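Long-range contacts in lipoprotein (Colwellia psychrerythraea, PDB 3O0Y), which is of unknown function but is a putative lipoprotein, possibly related to metallopeptidases of the MA clan: residues V377-P382 against D579-H584; A464-Y469 against A592-V597; E568-R573 against H604-K609. One frame throughout, in Å; residues are numbered along the deposited sequence.

Contact 1: residues V377-P382 against D579-H584; sequences VFRTTP and DLAEFH
With chi1 at -74° in F378 and similar in H584, each CG lies beside its own backbone N, and from there the rings meet face to face. The planes are 5° apart and the centroids 4.2 Å, an offset stack in which H584 ND1 sits 3.4 Å above the F378 plane, displaced toward the rim. The opposite face of the imidazole carries L580 O from its own helix. In the ring plane, H584 ND1 donates to V377 O at 2.8 Å with an N-H...O angle of 158°, meeting the carbonyl from above its plane. V377 O also receives the CA-H of A581. Bonds at both ring nitrogens, to V377 O and Y476 OH, together with the stack, fix the ring's rotation.

R379 works nearer solvent. Its chain bends at chi3 to place NE 3.4 Å from A581 CB, and that methyl stands over one guanidinium face. The arginine's salt bridge is to D585, while one water joins R379 NH1 to E582 OE2 and another accepts from R379 N and lies 2.9 Å from A581 O, to which it may donate. D579 OD2 accepts from E582 N at 3.0 Å and caps the first turn. The arrangement is that of a side-chain N-capped helix start, here of helix 580-588, with the loop between helix 353-373 and strand 387-390 docked against its N-terminal turns, from L580 to H584.

Contact 2: residues A464-Y469 against A592-V597; sequences APYNAY and AVPMAV
Two tyrosine rings turn their faces to the extended backbone of A592-P594, meeting it from different sides. Y469, with CG anti to its backbone N (chi1 178°), turns one face to A592: CA stands 3.5 Å from the ring centroid, 15° off the normal, a CH-pi contact over the face. A592 CB touches Y469 CD2 at 3.5 Å. M595 comes in at the ring edge instead; its chain bends at chi2 and chi3, and CE packs 3.8 Å from Y469 CB. The Y469 hydroxyl is held beyond the contact, hydrogen-bonded to V587 O.

Y466 faces P594. The proline CD lies 3.8 Å from the Y466 ring centroid and 23° off its normal, a second CH-pi contact, with V593 C over the same face toward the rim. A464 CB and A592 CB also meet, at 4.2 Å.

No direct hydrogen bond joins the segments; a water accepts weakly from Y469 N and donates to V593 O at 2.9 Å. D297 OD2 accepts from M595 N in the first turn of helix 595-608. Y466 and P594 hold the N-cap positions of helices 467-483 and 595-608, so the contact packs two helix starts together.

Contact 3: residues E568-R573 against H604-K609; sequences EQAKAR and HWLDNK
D607 OD1 takes the shortest polar bond of this contact, a salt bridge from R573 NH2 at 2.7 Å. The N-H...O angle is 166°, the oxygen lies in the guanidinium plane, and the lone pair used is the anti one, away from OD2. The bridge rests on this single pair, since R573 NH1 stays 3.7 Å from D607 OD1; the carboxylate and guanidinium planes are turned 35° apart. Because D607 stands in the last turn of its helix, the arginine's charge may also offset the negative pole there. Both residues are exposed and touch a crystal neighbour, which could influence their pose.

The R573 chain bends at chi2 and chi3, and its guanidinium lies across L606; L606 CB sits against one of its faces, 3.8 Å from R573 CZ. The pair belongs to two nearly parallel helices, 555-574 and 595-608, whose short segments run 6° apart with axes 10.9 Å from each other, helix 580-588 lying between them in sequence.

Next to the salt bridge the contact is apolar; A570 and L606 are buried, W605 partly so. A570 CB meets L606 CD2 at 4.0 Å and W605 CZ3 at 3.7 Å, while L606 CD1 packs 4.1 Å from R573 CG. W605 NE1 probably donates to E582 OE1, which also forms a salt bridge with K609 NZ.

In the fold
The three contacts lie on one side of the chain's centre, their centres 15 to 20 Å apart. Each draws at least one segment from the last three helices, 555-574, 580-588 and 595-608; helix 467-483 and the loop after helix 353-373 supply the others. Along the chain every pair of contacts alternates its segments. Contacts 2 and 3 use the start and the end of helix 595-608, without touching. Contacts 1 and 3 do touch, through E582 and F583; contacts 1 and 2 have their nearest atoms about 7 Å apart. Contacts 1 and 2 tie the C-terminal helices back to chain parts more than 120 residues earlier, whereas contact 3 joins two of those helices to each other.

Contact 1: residues V377-P382 against D579-H584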
# COMPACT_ATOMS: atom_id res chain seq x y z
N VAL A 377 -18.53 17.06 -9.19
CA VAL A 377 -17.39 16.62 -9.98
C VAL A 377 -16.96 15.17 -9.79
O VAL A 377 -15.97 14.73 -10.38
CB VAL A 377 -16.20 17.57 -9.81
CG1 VAL A 377 -16.63 19.08 -10.13
CG2 VAL A 377 -15.51 17.51 -8.41
N PHE A 378 -17.76 14.44 -9.00
CA PHE A 378 -17.56 13.01 -8.82
C PHE A 378 -18.96 12.38 -8.90
O PHE A 378 -19.61 12.09 -7.88
CB PHE A 378 -16.89 12.73 -7.52
CG PHE A 378 -15.43 13.08 -7.48
CD1 PHE A 378 -14.48 12.29 -8.13
CD2 PHE A 378 -14.98 14.28 -6.87
CE1 PHE A 378 -13.14 12.64 -8.06
CE2 PHE A 378 -13.59 14.53 -6.75
CZ PHE A 378 -12.72 13.76 -7.34
N ARG A 379 -19.42 12.25 -10.12
CA ARG A 379 -20.83 12.05 -10.34
C ARG A 379 -21.23 10.54 -10.30
O ARG A 379 -22.44 10.22 -10.34
CB ARG A 379 -21.23 12.66 -11.67
CG ARG A 379 -21.04 14.15 -11.78
CD ARG A 379 -21.35 14.55 -13.22
NE ARG A 379 -20.49 13.80 -14.15
CZ ARG A 379 -20.46 13.93 -15.48
NH1 ARG A 379 -21.26 14.81 -16.12
NH2 ARG A 379 -19.61 13.21 -16.17
N THR A 380 -20.25 9.65 -10.26
CA THR A 380 -20.49 8.19 -10.17
C THR A 380 -20.09 7.74 -8.75
O THR A 380 -18.92 7.78 -8.35
CB THR A 380 -19.68 7.45 -11.22
OG1 THR A 380 -20.11 7.89 -12.52
CG2 THR A 380 -19.99 5.96 -11.10
N THR A 381 -21.06 7.30 -7.97
CA THR A 381 -20.84 6.83 -6.59
C THR A 381 -20.55 5.35 -6.59
O THR A 381 -21.32 4.57 -7.16
CB THR A 381 -22.07 7.10 -5.70
OG1 THR A 381 -22.32 8.51 -5.70
CG2 THR A 381 -21.83 6.61 -4.28
N PRO A 382 -19.47 4.96 -5.95
CA PRO A 382 -19.16 3.54 -5.93
C PRO A 382 -20.13 2.78 -5.02
O PRO A 382 -20.77 3.39 -4.17
CB PRO A 382 -17.78 3.48 -5.35
CG PRO A 382 -17.59 4.75 -4.64
CD PRO A 382 -18.42 5.77 -5.30
N ASP A 579 -14.73 20.11 -18.55
CA ASP A 579 -15.60 19.74 -17.45
C ASP A 579 -14.86 18.79 -16.52
O ASP A 579 -14.46 17.66 -16.92
CB ASP A 579 -16.83 19.05 -17.97
CG ASP A 579 -17.81 18.82 -16.87
OD1 ASP A 579 -18.39 19.83 -16.41
OD2 ASP A 579 -17.88 17.70 -16.36
N LEU A 580 -14.58 19.25 -15.32
CA LEU A 580 -13.78 18.44 -14.41
C LEU A 580 -14.47 17.13 -14.08
O LEU A 580 -13.85 16.14 -13.86
CB LEU A 580 -13.50 19.27 -13.14
CG LEU A 580 -12.55 18.64 -12.13
CD1 LEU A 580 -11.14 18.52 -12.65
CD2 LEU A 580 -12.64 19.51 -10.79
N ALA A 581 -15.81 17.10 -14.01
CA ALA A 581 -16.52 15.85 -13.76
C ALA A 581 -16.22 14.79 -14.80
O ALA A 581 -16.04 13.59 -14.45
CB ALA A 581 -18.05 16.08 -13.66
N GLU A 582 -16.19 15.20 -16.07
CA GLU A 582 -15.81 14.25 -17.16
C GLU A 582 -14.43 13.81 -17.06
O GLU A 582 -14.16 12.66 -17.29
CB GLU A 582 -16.01 14.87 -18.52
CG GLU A 582 -17.49 15.15 -18.83
CD GLU A 582 -17.69 15.73 -20.23
OE1 GLU A 582 -16.71 15.89 -21.00
OE2 GLU A 582 -18.88 15.97 -20.55
N PHE A 583 -13.50 14.70 -16.69
CA PHE A 583 -12.11 14.32 -16.52
C PHE A 583 -11.98 13.27 -15.43
O PHE A 583 -11.26 12.32 -15.58
CB PHE A 583 -11.27 15.56 -16.15
CG PHE A 583 -9.83 15.27 -15.83
CD1 PHE A 583 -8.97 15.01 -16.88
CD2 PHE A 583 -9.32 15.33 -14.55
CE1 PHE A 583 -7.62 14.66 -16.65
CE2 PHE A 583 -7.98 15.00 -14.31
CZ PHE A 583 -7.11 14.70 -15.39
N HIS A 584 -12.66 13.49 -14.31
CA HIS A 584 -12.64 12.49 -13.24
C HIS A 584 -13.20 11.13 -13.68
O HIS A 584 -12.72 10.11 -13.24
CB HIS A 584 -13.36 13.03 -11.99
CG HIS A 584 -12.59 14.10 -11.27
ND1 HIS A 584 -13.17 15.08 -10.50
CD2 HIS A 584 -11.27 14.42 -11.33
CE1 HIS A 584 -12.23 15.88 -10.03
NE2 HIS A 584 -11.07 15.52 -10.53
O HOH W 1 -17.86 12.61 -12.48
O HOH W 2 -20.85 14.49 -19.14

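Contact 2: residues A464-Y469 against A592-V597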
# COMPACT_ATOMS: atom_id res chain seq x y z
N ALA A 464 -5.95 -3.87 -9.78
CA ALA A 464 -4.59 -3.66 -10.29
C ALA A 464 -3.87 -2.72 -9.34
O ALA A 464 -4.37 -1.62 -9.10
CB ALA A 464 -4.69 -3.00 -11.72
N PRO A 465 -2.68 -3.10 -8.82
CA PRO A 465 -2.00 -2.26 -7.83
C PRO A 465 -0.90 -1.44 -8.51
O PRO A 465 0.31 -1.85 -8.37
CB PRO A 465 -1.23 -3.27 -6.99
CG PRO A 465 -1.05 -4.41 -7.84
CD PRO A 465 -2.07 -4.42 -8.93
N TYR A 466 -1.25 -0.62 -9.47
CA TYR A 466 -0.39 0.39 -10.07
C TYR A 466 -0.08 1.50 -9.02
O TYR A 466 -0.89 2.39 -8.77
CB TYR A 466 -1.07 0.98 -11.29
CG TYR A 466 -0.98 0.07 -12.47
CD1 TYR A 466 0.24 -0.13 -13.11
CD2 TYR A 466 -2.09 -0.65 -12.93
CE1 TYR A 466 0.36 -1.04 -14.17
CE2 TYR A 466 -1.94 -1.53 -13.99
CZ TYR A 466 -0.77 -1.70 -14.60
OH TYR A 466 -0.66 -2.57 -15.70
N ASN A 467 1.08 1.46 -8.45
CA ASN A 467 1.45 2.38 -7.35
C ASN A 467 1.37 3.86 -7.74
O ASN A 467 0.90 4.68 -6.94
CB ASN A 467 2.89 2.00 -6.90
CG ASN A 467 3.33 2.68 -5.66
OD1 ASN A 467 2.77 2.46 -4.58
ND2 ASN A 467 4.41 3.44 -5.76
N ALA A 468 1.88 4.25 -8.93
CA ALA A 468 1.90 5.64 -9.33
C ALA A 468 0.49 6.13 -9.55
O ALA A 468 0.12 7.20 -9.07
CB ALA A 468 2.78 5.84 -10.55
N TYR A 469 -0.33 5.30 -10.14
CA TYR A 469 -1.76 5.66 -10.30
C TYR A 469 -2.44 5.83 -8.95
O TYR A 469 -3.18 6.79 -8.71
CB TYR A 469 -2.50 4.62 -11.17
CG TYR A 469 -3.96 4.91 -11.32
CD1 TYR A 469 -4.48 5.51 -12.42
CD2 TYR A 469 -4.82 4.49 -10.33
CE1 TYR A 469 -5.83 5.76 -12.54
CE2 TYR A 469 -6.17 4.78 -10.41
CZ TYR A 469 -6.67 5.35 -11.51
OH TYR A 469 -8.04 5.60 -11.61
N ALA A 592 -7.32 1.44 -12.25
CA ALA A 592 -5.92 1.73 -12.09
C ALA A 592 -5.15 1.20 -13.29
O ALA A 592 -5.32 0.04 -13.70
CB ALA A 592 -5.36 1.06 -10.74
N VAL A 593 -4.33 2.05 -13.87
CA VAL A 593 -3.66 1.76 -15.17
C VAL A 593 -2.26 2.42 -15.17
O VAL A 593 -1.99 3.35 -14.43
CB VAL A 593 -4.48 2.31 -16.35
CG1 VAL A 593 -5.81 1.49 -16.60
CG2 VAL A 593 -4.85 3.84 -16.10
N PRO A 594 -1.37 1.98 -16.06
CA PRO A 594 -0.14 2.71 -16.33
C PRO A 594 -0.45 4.06 -16.88
O PRO A 594 -1.50 4.27 -17.52
CB PRO A 594 0.57 1.85 -17.38
CG PRO A 594 -0.18 0.62 -17.51
CD PRO A 594 -1.53 0.80 -16.93
N MET A 595 0.42 5.02 -16.60
CA MET A 595 0.29 6.33 -17.17
C MET A 595 0.08 6.39 -18.68
O MET A 595 -0.68 7.23 -19.17
CB MET A 595 1.42 7.25 -16.68
CG MET A 595 1.33 7.61 -15.07
SD MET A 595 -0.13 8.47 -14.41
CE MET A 595 -0.99 6.97 -13.78
N ALA A 596 0.72 5.49 -19.41
CA ALA A 596 0.58 5.50 -20.87
C ALA A 596 -0.87 5.20 -21.28
O ALA A 596 -1.39 5.81 -22.22
CB ALA A 596 1.52 4.49 -21.50
N VAL A 597 -1.55 4.34 -20.52
CA VAL A 597 -2.92 4.00 -20.83
C VAL A 597 -3.86 5.13 -20.37
O VAL A 597 -4.82 5.47 -21.08
CB VAL A 597 -3.32 2.66 -20.18
CG1 VAL A 597 -4.81 2.41 -20.34
CG2 VAL A 597 -2.52 1.52 -20.78
O HOH W 3 0.45 3.82 -12.92

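Contact 3: residues E568-R573 against H604-K609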
# COMPACT_ATOMS: atom_id res chain seq x y z
N GLU A 568 -4.07 19.62 -17.26
CA GLU A 568 -3.68 20.88 -17.86
C GLU A 568 -3.73 20.77 -19.37
O GLU A 568 -4.24 21.71 -20.01
CB GLU A 568 -2.29 21.35 -17.40
CG GLU A 568 -2.31 21.86 -16.03
CD GLU A 568 -3.29 23.05 -15.80
OE1 GLU A 568 -3.40 23.94 -16.69
OE2 GLU A 568 -3.94 23.09 -14.71
N GLN A 569 -3.40 19.59 -19.91
CA GLN A 569 -3.51 19.36 -21.39
C GLN A 569 -4.97 19.44 -21.82
O GLN A 569 -5.32 20.04 -22.85
CB GLN A 569 -2.96 17.98 -21.75
CG GLN A 569 -1.41 17.82 -21.73
CD GLN A 569 -0.96 16.32 -22.00
OE1 GLN A 569 -1.65 15.56 -22.70
NE2 GLN A 569 0.15 15.93 -21.44
N ALA A 570 -5.84 18.83 -21.03
CA ALA A 570 -7.26 18.79 -21.31
C ALA A 570 -7.86 20.22 -21.25
O ALA A 570 -8.68 20.58 -22.06
CB ALA A 570 -7.99 17.84 -20.33
N LYS A 571 -7.47 21.00 -20.23
CA LYS A 571 -7.94 22.36 -20.12
C LYS A 571 -7.48 23.20 -21.32
O LYS A 571 -8.25 23.98 -21.81
CB LYS A 571 -7.50 23.00 -18.81
CG LYS A 571 -8.19 22.39 -17.60
CD LYS A 571 -7.40 22.83 -16.31
CE LYS A 571 -8.03 22.48 -14.97
NZ LYS A 571 -9.23 23.30 -14.71
N ALA A 572 -6.23 23.02 -21.77
CA ALA A 572 -5.73 23.74 -22.99
C ALA A 572 -6.49 23.38 -24.26
O ALA A 572 -6.84 24.28 -25.06
CB ALA A 572 -4.22 23.45 -23.19
N ARG A 573 -6.78 22.09 -24.42
CA ARG A 573 -7.51 21.55 -25.58
C ARG A 573 -8.96 22.03 -25.58
O ARG A 573 -9.50 22.46 -26.61
CB ARG A 573 -7.54 20.02 -25.56
CG ARG A 573 -6.62 19.26 -26.52
CD ARG A 573 -6.96 19.44 -27.96
NE ARG A 573 -7.74 18.38 -28.61
CZ ARG A 573 -7.41 17.09 -28.74
NH1 ARG A 573 -6.32 16.56 -28.19
NH2 ARG A 573 -8.20 16.32 -29.45
N HIS A 604 -8.43 9.91 -26.06
CA HIS A 604 -9.63 9.40 -26.72
C HIS A 604 -10.80 10.29 -26.38
O HIS A 604 -11.59 10.62 -27.28
CB HIS A 604 -9.90 7.96 -26.34
CG HIS A 604 -11.10 7.35 -27.02
ND1 HIS A 604 -11.04 6.82 -28.30
CD2 HIS A 604 -12.35 7.14 -26.58
CE1 HIS A 604 -12.23 6.34 -28.62
NE2 HIS A 604 -13.04 6.50 -27.59
N TRP A 605 -10.96 10.60 -25.10
CA TRP A 605 -11.97 11.57 -24.66
C TRP A 605 -11.83 12.93 -25.33
O TRP A 605 -12.81 13.44 -25.90
CB TRP A 605 -11.96 11.64 -23.11
CG TRP A 605 -12.65 12.79 -22.51
CD1 TRP A 605 -13.99 13.03 -22.52
CD2 TRP A 605 -12.06 13.84 -21.74
NE1 TRP A 605 -14.27 14.17 -21.83
CE2 TRP A 605 -13.11 14.68 -21.32
CE3 TRP A 605 -10.76 14.13 -21.33
CZ2 TRP A 605 -12.90 15.79 -20.52
CZ3 TRP A 605 -10.57 15.24 -20.51
CH2 TRP A 605 -11.65 16.06 -20.13
N LEU A 606 -10.63 13.51 -25.35
CA LEU A 606 -10.46 14.85 -25.95
C LEU A 606 -10.83 14.80 -27.45
O LEU A 606 -11.48 15.73 -27.95
CB LEU A 606 -8.99 15.26 -25.80
CG LEU A 606 -8.62 15.56 -24.35
CD1 LEU A 606 -7.14 15.88 -24.17
CD2 LEU A 606 -9.57 16.66 -23.76
N ASP A 607 -10.48 13.71 -28.13
CA ASP A 607 -10.65 13.62 -29.61
C ASP A 607 -12.14 13.51 -30.00
O ASP A 607 -12.57 13.85 -31.12
CB ASP A 607 -9.93 12.43 -30.19
CG ASP A 607 -8.42 12.60 -30.25
OD1 ASP A 607 -7.88 13.72 -30.06
OD2 ASP A 607 -7.75 11.56 -30.47
N ASN A 608 -12.94 13.04 -29.06
CA ASN A 608 -14.32 12.77 -29.34
C ASN A 608 -15.24 13.89 -28.80
O ASN A 608 -16.45 13.84 -28.96
CB ASN A 608 -14.65 11.33 -28.88
CG ASN A 608 -14.04 10.24 -29.82
OD1 ASN A 608 -12.98 9.62 -29.57
ND2 ASN A 608 -14.68 10.07 -30.96
N LYS A 609 -14.65 14.97 -28.28
CA LYS A 609 -15.44 16.11 -27.79
C LYS A 609 -15.88 17.01 -28.95
O LYS A 609 -15.05 17.41 -29.78
CB LYS A 609 -14.65 16.94 -26.78
CG LYS A 609 -14.56 16.32 -25.38
CD LYS A 609 -15.31 17.13 -24.30
CE LYS A 609 -16.70 16.68 -24.15
NZ LYS A 609 -17.44 17.57 -23.25